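Local coordinates for protein Tox3 (Phaeosphaeria nodorum, PDB 6WES) that is a secreted necrotrophic effector of a fungal wheat pathogen, a disulfide-bonded beta-barrel toxin probably recognised in hosts carrying the sensitivity gene Snn3, at residues A[33-38]-A[43-48]; A[82-85]-A[90-93]; A[21-26]-A[125-130]. All blocks are in the same frame, centred on the assembly; numbering follows the deposited sequence.

Overall arrangement
Three contacts sample the long, all-beta barrel formed by this C-terminal portion of the effector and illustrate how antiparallel strands are closed at their ends and filled in between. Contact 1 (33-38 with 43-48) and contact 2 (82-85 with 90-93) are both hairpin ends, on opposite sides of the chain's centre, their centres about 46 Å apart. Contact 3 (21-26 with 125-130) instead crosses the interior between strands that are not partners in the sheet. It shares strand 23-36 with contact 1, yet the nearest atoms of the two are about 17 Å apart. Contacts 2 and 3 have centres about 15 Å apart and touch where Leu83 CD1 meets Ile23 CD1 at 4.2 Å.

Contact 1: A[33-38]-A[43-48]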
loop_
_atom_site.group_PDB
_atom_site.type_symbol
_atom_site.label_atom_id
_atom_site.label_comp_id
_atom_site.label_asym_id
_atom_site.label_seq_id
_atom_site.Cartn_x
_atom_site.Cartn_y
_atom_site.Cartn_z
ATOM N N ILE A 33 -9.377 9.730 9.109
ATOM C CA ILE A 33 -10.187 9.050 10.125
ATOM C C ILE A 33 -10.999 10.069 10.915
ATOM O O ILE A 33 -10.480 10.645 11.880
ATOM C CB ILE A 33 -9.321 8.234 11.101
ATOM C CG1 ILE A 33 -8.266 7.405 10.360
ATOM C CG2 ILE A 33 -10.244 7.357 11.943
ATOM C CD1 ILE A 33 -6.909 7.979 10.483
ATOM N N PRO A 34 -12.248 10.326 10.550
ATOM C CA PRO A 34 -13.092 11.222 11.342
ATOM C C PRO A 34 -13.423 10.591 12.685
ATOM O O PRO A 34 -13.459 9.365 12.836
ATOM C CB PRO A 34 -14.373 11.343 10.503
ATOM C CG PRO A 34 -14.071 10.709 9.153
ATOM C CD PRO A 34 -12.924 9.799 9.356
ATOM N N PHE A 35 -13.693 11.438 13.675
ATOM C CA PHE A 35 -14.049 10.931 14.993
ATOM C C PHE A 35 -15.173 11.810 15.522
ATOM O O PHE A 35 -15.024 13.036 15.609
ATOM C CB PHE A 35 -12.824 10.972 15.927
ATOM C CG PHE A 35 -13.075 10.489 17.338
ATOM C CD1 PHE A 35 -12.776 9.202 17.710
ATOM C CD2 PHE A 35 -13.540 11.366 18.301
ATOM C CE1 PHE A 35 -12.990 8.762 19.025
ATOM C CE2 PHE A 35 -13.774 10.939 19.616
ATOM C CZ PHE A 35 -13.486 9.640 19.975
ATOM N N GLU A 36 -16.284 11.198 15.913
ATOM C CA GLU A 36 -17.400 11.952 16.479
ATOM C C GLU A 36 -17.188 12.111 17.978
ATOM O O GLU A 36 -17.207 11.121 18.723
ATOM C CB GLU A 36 -18.715 11.229 16.180
ATOM C CG GLU A 36 -19.938 11.777 16.931
ATOM C CD GLU A 36 -20.158 13.276 16.745
ATOM O OE1 GLU A 36 -20.548 13.668 15.616
ATOM O OE2 GLU A 36 -19.991 14.032 17.712
ATOM N N THR A 37 -17.011 13.362 18.430
ATOM C CA THR A 37 -16.676 13.574 19.832
ATOM C C THR A 37 -17.801 13.182 20.774
ATOM O O THR A 37 -17.533 12.989 21.970
ATOM C CB THR A 37 -16.216 15.012 20.115
ATOM O OG1 THR A 37 -17.288 15.914 19.842
ATOM C CG2 THR A 37 -15.041 15.391 19.238
ATOM N N ASP A 38 -19.030 13.035 20.281
ATOM C CA ASP A 38 -20.126 12.612 21.155
ATOM C C ASP A 38 -20.182 11.097 21.364
ATOM O O ASP A 38 -20.908 10.645 22.258
ATOM C CB ASP A 38 -21.488 13.064 20.592
ATOM C CG ASP A 38 -21.651 14.593 20.515
ATOM O OD1 ASP A 38 -20.935 15.345 21.213
ATOM O OD2 ASP A 38 -22.544 15.047 19.753
ATOM N N GLN A 43 -16.587 3.794 19.263
ATOM C CA GLN A 43 -17.396 4.098 18.097
ATOM C C GLN A 43 -16.847 3.432 16.841
ATOM O O GLN A 43 -15.641 3.222 16.681
ATOM C CB GLN A 43 -17.479 5.603 17.869
ATOM C CG GLN A 43 -16.170 6.277 17.476
ATOM C CD GLN A 43 -16.333 7.787 17.396
ATOM O OE1 GLN A 43 -16.499 8.360 16.309
ATOM N NE2 GLN A 43 -16.305 8.437 18.550
ATOM N N VAL A 44 -17.767 3.082 15.946
ATOM C CA VAL A 44 -17.379 2.621 14.621
ATOM C C VAL A 44 -16.675 3.770 13.921
ATOM O O VAL A 44 -17.085 4.929 14.054
ATOM C CB VAL A 44 -18.656 2.214 13.863
ATOM C CG1 VAL A 44 -18.386 2.001 12.418
ATOM C CG2 VAL A 44 -19.301 0.970 14.474
ATOM N N LEU A 45 -15.595 3.474 13.193
ATOM C CA LEU A 45 -14.804 4.494 12.511
ATOM C C LEU A 45 -14.877 4.261 11.017
ATOM O O LEU A 45 -14.891 3.115 10.571
ATOM C CB LEU A 45 -13.326 4.450 12.937
ATOM C CG LEU A 45 -13.092 4.725 14.419
ATOM C CD1 LEU A 45 -11.628 4.425 14.743
ATOM C CD2 LEU A 45 -13.421 6.177 14.729
ATOM N N ARG A 46 -14.926 5.331 10.246
ATOM C CA ARG A 46 -14.962 5.252 8.791
ATOM C C ARG A 46 -13.628 5.778 8.273
ATOM O O ARG A 46 -13.407 6.996 8.232
ATOM C CB ARG A 46 -16.138 6.064 8.262
ATOM C CG ARG A 46 -17.467 5.420 8.599
ATOM C CD ARG A 46 -18.641 6.273 8.153
ATOM N NE ARG A 46 -19.901 5.735 8.664
ATOM C CZ ARG A 46 -20.394 6.010 9.870
ATOM N NH1 ARG A 46 -19.734 6.823 10.691
ATOM N NH2 ARG A 46 -21.546 5.474 10.257
ATOM N N VAL A 47 -12.750 4.858 7.866
ATOM C CA VAL A 47 -11.408 5.177 7.390
ATOM C C VAL A 47 -11.440 5.310 5.872
ATOM O O VAL A 47 -12.017 4.458 5.179
ATOM C CB VAL A 47 -10.415 4.086 7.828
ATOM C CG1 VAL A 47 -9.048 4.310 7.227
ATOM C CG2 VAL A 47 -10.316 4.026 9.359
ATOM N N THR A 48 -10.819 6.362 5.352
ATOM C CA THR A 48 -10.603 6.492 3.910
ATOM C C THR A 48 -9.106 6.438 3.645
ATOM O O THR A 48 -8.366 7.337 4.067
ATOM C CB THR A 48 -11.174 7.819 3.408
ATOM O OG1 THR A 48 -12.602 7.813 3.588
ATOM C CG2 THR A 48 -10.863 8.062 1.910
HETATM O O HOH W 1 -15.329 7.806 11.722
#
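Ile33 and Val47 run alongside each other in the same direction, with Ile33 CG1 4.1 Å from Val47 CG2. Next along the hairpin comes Leu45, whose CD1 approaches Ile33 CG2 while its other methyl, CD2, stands 4.3 Å from Phe35 CD1. The Phe35 ring in turn receives the Gln43 amide over one face: NE2 sits 3.3 Å above the ring plane, displaced from the centre toward CE1 and CZ, and the two planes are only 21° apart.

That amide marks the passage to the polar edge. Gln43 CG is wedged between the backbone N and the carbonyl carbon (chi1 67°), and the extended chain beyond it carries the amide across to Glu36. There it bonds both N and O of Glu36, much as a neighbouring strand's backbone would: Glu36 N donates to a lone pair of Gln43 OE1 at 2.9 Å, and Gln43 NE2 to Glu36 O at 2.8 Å. NE2 also bonds Gly40 O in the turn, so three hydrogen bonds fix the amide's rotation. Where the strands stand apart, a water accepts from Arg46 N at 2.9 Å and donates to Pro34 O at 2.7 Å.

This end of the hairpin formed by strands 23-36 and 45-53 is flanked by strand 2-16, which bonds Ile33 and Phe35, and by strand 63-66, which bonds Leu45 and Val47; Leu104 of strand 92-105 packs against Ile33 and Val47.

Contact 2: A[82-85]-A[90-93]; sequences CLMN and PPTR
Met84 faces Arg93, and Asn85 faces Thr92, across the end of a beta hairpin formed by strands 72-85 and 92-105 of the barrel. The backbone supplies the regular part of the grip. Asn85 and Thr92 are an antiparallel hydrogen-bonded pair: Asn85 N donates to Thr92 O at 2.9 Å in a nearly straight bond (172°), whereas the return bond from Thr92 N to Asn85 O is longer, 3.2 Å, and more bent (146°). Met84 and Arg93 form the adjoining non-hydrogen-bonded pair, where Met84 CA makes a CH...O contact with Thr92 O.

Apolar contact is concentrated on the face that carries Met84 and Arg93. With CG anti to the backbone N (chi1 171°), the Met84 chain reaches across the hairpin to Pro91, where its CG meets Pro91 CB at 3.8 Å. Its sulfur touches the same proline ring. On the face of Asn85 and Thr92, the two CB atoms are 4.1 Å apart.

A covalent link is added by Cys82, which forms a disulfide with Cys137.

The polar side-chain ends look largely beyond the pair. Asn85 OD1 bonds Thr87 OG1 in the turn, and Arg93 NH1 bonds Asp135 O. Thr92 OG1 has a water at 2.6 Å, which also donates weakly to Asn85 O. Arg93 NE is buried here without a hydrogen-bonding partner, and Met84 SD lies 4.1 Å from this NE, oblique to the guanidinium group.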
loop_
_atom_site.group_PDB
_atom_site.type_symbol
_atom_site.label_atom_id
_atom_site.label_comp_id
_atom_site.label_asym_id
_atom_site.label_seq_id
_atom_site.Cartn_x
_atom_site.Cartn_y
_atom_site.Cartn_z
ATOM N N CYS A 82 5.590 -0.627 -15.883
ATOM C CA CYS A 82 6.167 -1.355 -17.006
ATOM C C CYS A 82 7.661 -1.065 -17.096
ATOM O O CYS A 82 8.115 0.046 -16.802
ATOM C CB CYS A 82 5.511 -0.946 -18.339
ATOM S SG CYS A 82 3.885 -1.712 -18.753
ATOM N N LEU A 83 8.428 -2.071 -17.509
ATOM C CA LEU A 83 9.837 -1.876 -17.814
ATOM C C LEU A 83 10.124 -2.562 -19.138
ATOM O O LEU A 83 9.488 -3.558 -19.499
ATOM C CB LEU A 83 10.786 -2.451 -16.751
ATOM C CG LEU A 83 10.674 -1.870 -15.319
ATOM C CD1 LEU A 83 11.440 -2.699 -14.338
ATOM C CD2 LEU A 83 11.125 -0.422 -15.280
ATOM N N MET A 84 11.112 -2.041 -19.846
ATOM C CA MET A 84 11.482 -2.570 -21.147
ATOM C C MET A 84 12.987 -2.772 -21.197
ATOM O O MET A 84 13.751 -1.963 -20.661
ATOM C CB MET A 84 11.071 -1.602 -22.234
ATOM C CG MET A 84 11.606 -1.974 -23.592
ATOM S SD MET A 84 10.697 -1.152 -24.893
ATOM C CE MET A 84 11.506 0.437 -24.964
ATOM N N ASN A 85 13.399 -3.877 -21.808
ATOM C CA ASN A 85 14.797 -4.143 -22.121
ATOM C C ASN A 85 14.923 -3.964 -23.628
ATOM O O ASN A 85 14.500 -4.843 -24.389
ATOM C CB ASN A 85 15.145 -5.581 -21.727
ATOM C CG ASN A 85 16.582 -5.967 -22.057
ATOM O OD1 ASN A 85 17.239 -5.356 -22.902
ATOM N ND2 ASN A 85 17.068 -7.016 -21.400
ATOM N N PRO A 90 12.035 -7.993 -31.269
ATOM C CA PRO A 90 11.332 -7.044 -30.395
ATOM C C PRO A 90 12.002 -6.979 -29.016
ATOM O O PRO A 90 12.766 -7.863 -28.647
ATOM C CB PRO A 90 9.918 -7.649 -30.272
ATOM C CG PRO A 90 9.848 -8.740 -31.301
ATOM C CD PRO A 90 11.248 -9.216 -31.491
ATOM N N PRO A 91 11.767 -5.902 -28.287
ATOM C CA PRO A 91 12.284 -5.813 -26.916
ATOM C C PRO A 91 11.576 -6.811 -26.016
ATOM O O PRO A 91 10.538 -7.381 -26.359
ATOM C CB PRO A 91 11.908 -4.385 -26.519
ATOM C CG PRO A 91 10.634 -4.125 -27.282
ATOM C CD PRO A 91 10.923 -4.753 -28.629
ATOM N N THR A 92 12.149 -7.013 -24.833
ATOM C CA THR A 92 11.435 -7.688 -23.757
ATOM C C THR A 92 10.673 -6.627 -22.983
ATOM O O THR A 92 11.272 -5.685 -22.453
ATOM C CB THR A 92 12.407 -8.406 -22.825
ATOM O OG1 THR A 92 13.163 -9.348 -23.589
ATOM C CG2 THR A 92 11.634 -9.147 -21.726
ATOM N N ARG A 93 9.358 -6.761 -22.925
ATOM C CA ARG A 93 8.528 -5.820 -22.195
ATOM C C ARG A 93 7.868 -6.540 -21.034
ATOM O O ARG A 93 7.281 -7.613 -21.212
ATOM C CB ARG A 93 7.472 -5.211 -23.110
ATOM C CG ARG A 93 8.085 -4.562 -24.344
ATOM C CD ARG A 93 7.131 -3.593 -25.005
ATOM N NE ARG A 93 6.838 -2.458 -24.140
ATOM C CZ ARG A 93 6.087 -1.426 -24.505
ATOM N NH1 ARG A 93 5.559 -1.390 -25.722
ATOM N NH2 ARG A 93 5.863 -0.435 -23.650
HETATM O O HOH W 2 15.303 -8.155 -24.532
#

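Contact 3: A[21-26]-A[125-130]; sequences TGIQRD and PTMHEV
Met127 lays its thioether end against Ile23 and Arg25, and this one side chain accounts for the close packing. Its CG is anti to the backbone N (chi1 -173°) and the chain stays extended as far as the sulfur, then bends at the last torsion to bring the methyl onto both partners. Met127 CE is 4.1 Å from Ile23 CG2 and 4.0 Å from Arg25 CG, while Met127 SD lies 4.1 Å from Ile23 CD1. The Ile23 and Met127 side chains meet nearly perpendicular.

Strands 23-36 and 126-133 are not neighbours in the antiparallel sheet; their side chains meet across the barrel interior, with no hydrogen bond between the segments. Gly22 and Ile23, both opposite His15, form a G1 beta bulge where strand 23-36 begins.

Beyond CG, the Arg25 side chain leaves the packing for a more polar setting; the residue is partly exposed. Bends at its second and third torsions turn the guanidinium group back toward its own strand, where NE donates to Gln24 O at 2.9 Å. Arg25 NH2 bonds His79 NE2, and the cation also meets the Phe81 ring in a cation-pi contact.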
loop_
_atom_site.group_PDB
_atom_site.type_symbol
_atom_site.label_atom_id
_atom_site.label_comp_id
_atom_site.label_asym_id
_atom_site.label_seq_id
_atom_site.Cartn_x
_atom_site.Cartn_y
_atom_site.Cartn_z
ATOM N N THR A 21 16.399 -7.548 -11.836
ATOM C CA THR A 21 16.603 -7.553 -10.394
ATOM C C THR A 21 16.831 -6.137 -9.877
ATOM O O THR A 21 17.014 -5.185 -10.641
ATOM C CB THR A 21 17.782 -8.446 -10.021
ATOM O OG1 THR A 21 18.951 -7.966 -10.696
ATOM C CG2 THR A 21 17.501 -9.877 -10.469
ATOM N N GLY A 22 16.796 -6.010 -8.552
ATOM C CA GLY A 22 17.041 -4.739 -7.898
ATOM C C GLY A 22 15.994 -3.672 -8.136
ATOM O O GLY A 22 16.322 -2.470 -8.137
ATOM N N ILE A 23 14.729 -4.062 -8.293
ATOM C CA ILE A 23 13.658 -3.113 -8.571
ATOM C C ILE A 23 13.240 -2.489 -7.251
ATOM O O ILE A 23 12.651 -3.158 -6.399
ATOM C CB ILE A 23 12.471 -3.800 -9.255
ATOM C CG1 ILE A 23 12.929 -4.527 -10.527
ATOM C CG2 ILE A 23 11.390 -2.781 -9.526
ATOM C CD1 ILE A 23 11.836 -5.384 -11.154
ATOM N N GLN A 24 13.497 -1.202 -7.094
ATOM C CA GLN A 24 13.104 -0.481 -5.893
ATOM C C GLN A 24 11.853 0.353 -6.153
ATOM O O GLN A 24 11.715 0.982 -7.210
ATOM C CB GLN A 24 14.230 0.430 -5.424
ATOM C CG GLN A 24 13.907 1.166 -4.113
ATOM C CD GLN A 24 15.128 1.826 -3.528
ATOM O OE1 GLN A 24 16.055 1.143 -3.099
ATOM N NE2 GLN A 24 15.149 3.153 -3.524
ATOM N N ARG A 25 10.936 0.357 -5.194
ATOM C CA ARG A 25 9.728 1.165 -5.290
ATOM C C ARG A 25 9.400 1.762 -3.934
ATOM O O ARG A 25 9.524 1.084 -2.910
ATOM C CB ARG A 25 8.518 0.307 -5.686
ATOM C CG ARG A 25 8.653 -0.409 -7.029
ATOM C CD ARG A 25 8.168 0.481 -8.154
ATOM N NE ARG A 25 9.177 1.441 -8.564
ATOM C CZ ARG A 25 8.905 2.489 -9.339
ATOM N NH1 ARG A 25 9.862 3.336 -9.692
ATOM N NH2 ARG A 25 7.670 2.682 -9.770
ATOM N N ASP A 26 8.926 3.009 -3.939
ATOM C CA ASP A 26 8.360 3.669 -2.767
ATOM C C ASP A 26 6.850 3.751 -2.960
ATOM O O ASP A 26 6.387 4.152 -4.028
ATOM C CB ASP A 26 8.898 5.100 -2.626
ATOM C CG ASP A 26 10.287 5.163 -2.039
ATOM O OD1 ASP A 26 10.943 4.113 -1.948
ATOM O OD2 ASP A 26 10.757 6.275 -1.694
ATOM N N PRO A 125 5.734 -6.568 1.315
ATOM C CA PRO A 125 4.960 -6.561 0.074
ATOM C C PRO A 125 5.339 -7.764 -0.784
ATOM O O PRO A 125 6.254 -8.520 -0.458
ATOM C CB PRO A 125 5.445 -5.277 -0.596
ATOM C CG PRO A 125 6.921 -5.204 -0.198
ATOM C CD PRO A 125 6.979 -5.766 1.219
ATOM N N THR A 126 4.611 -7.940 -1.880
ATOM C CA THR A 126 4.996 -8.896 -2.908
ATOM C C THR A 126 4.978 -8.202 -4.260
ATOM O O THR A 126 4.192 -7.280 -4.489
ATOM C CB THR A 126 4.061 -10.100 -2.949
ATOM O OG1 THR A 126 2.717 -9.674 -3.231
ATOM C CG2 THR A 126 4.107 -10.855 -1.617
ATOM N N MET A 127 5.847 -8.634 -5.160
ATOM C CA MET A 127 5.868 -8.131 -6.523
ATOM C C MET A 127 5.656 -9.294 -7.469
ATOM O O MET A 127 6.003 -10.441 -7.161
ATOM C CB MET A 127 7.180 -7.423 -6.869
ATOM C CG MET A 127 7.157 -6.729 -8.248
ATOM S SD MET A 127 8.616 -5.728 -8.593
ATOM C CE MET A 127 8.234 -4.359 -7.470
ATOM N N HIS A 128 5.070 -8.988 -8.617
ATOM C CA HIS A 128 4.615 -9.968 -9.583
ATOM C C HIS A 128 4.996 -9.452 -10.961
ATOM O O HIS A 128 4.898 -8.251 -11.213
ATOM C CB HIS A 128 3.085 -10.103 -9.395
ATOM C CG HIS A 128 2.710 -10.394 -7.972
ATOM N ND1 HIS A 128 2.551 -11.680 -7.510
ATOM C CD2 HIS A 128 2.538 -9.580 -6.896
ATOM C CE1 HIS A 128 2.273 -11.651 -6.218
ATOM N NE2 HIS A 128 2.269 -10.388 -5.816
ATOM N N GLU A 129 5.484 -10.338 -11.831
ATOM C CA GLU A 129 6.052 -9.927 -13.115
ATOM C C GLU A 129 5.500 -10.806 -14.233
ATOM O O GLU A 129 5.371 -12.023 -14.071
ATOM C CB GLU A 129 7.607 -10.093 -13.085
ATOM C CG GLU A 129 8.358 -9.801 -14.414
ATOM C CD GLU A 129 9.849 -10.251 -14.428
ATOM O OE1 GLU A 129 10.095 -11.457 -14.336
ATOM O OE2 GLU A 129 10.757 -9.405 -14.537
ATOM N N VAL A 130 5.180 -10.199 -15.382
ATOM C CA VAL A 130 4.891 -10.950 -16.605
ATOM C C VAL A 130 5.651 -10.289 -17.748
ATOM O O VAL A 130 5.606 -9.064 -17.894
ATOM C CB VAL A 130 3.369 -11.064 -16.887
ATOM C CG1 VAL A 130 2.672 -9.703 -16.898
ATOM C CG2 VAL A 130 3.081 -11.885 -18.167
#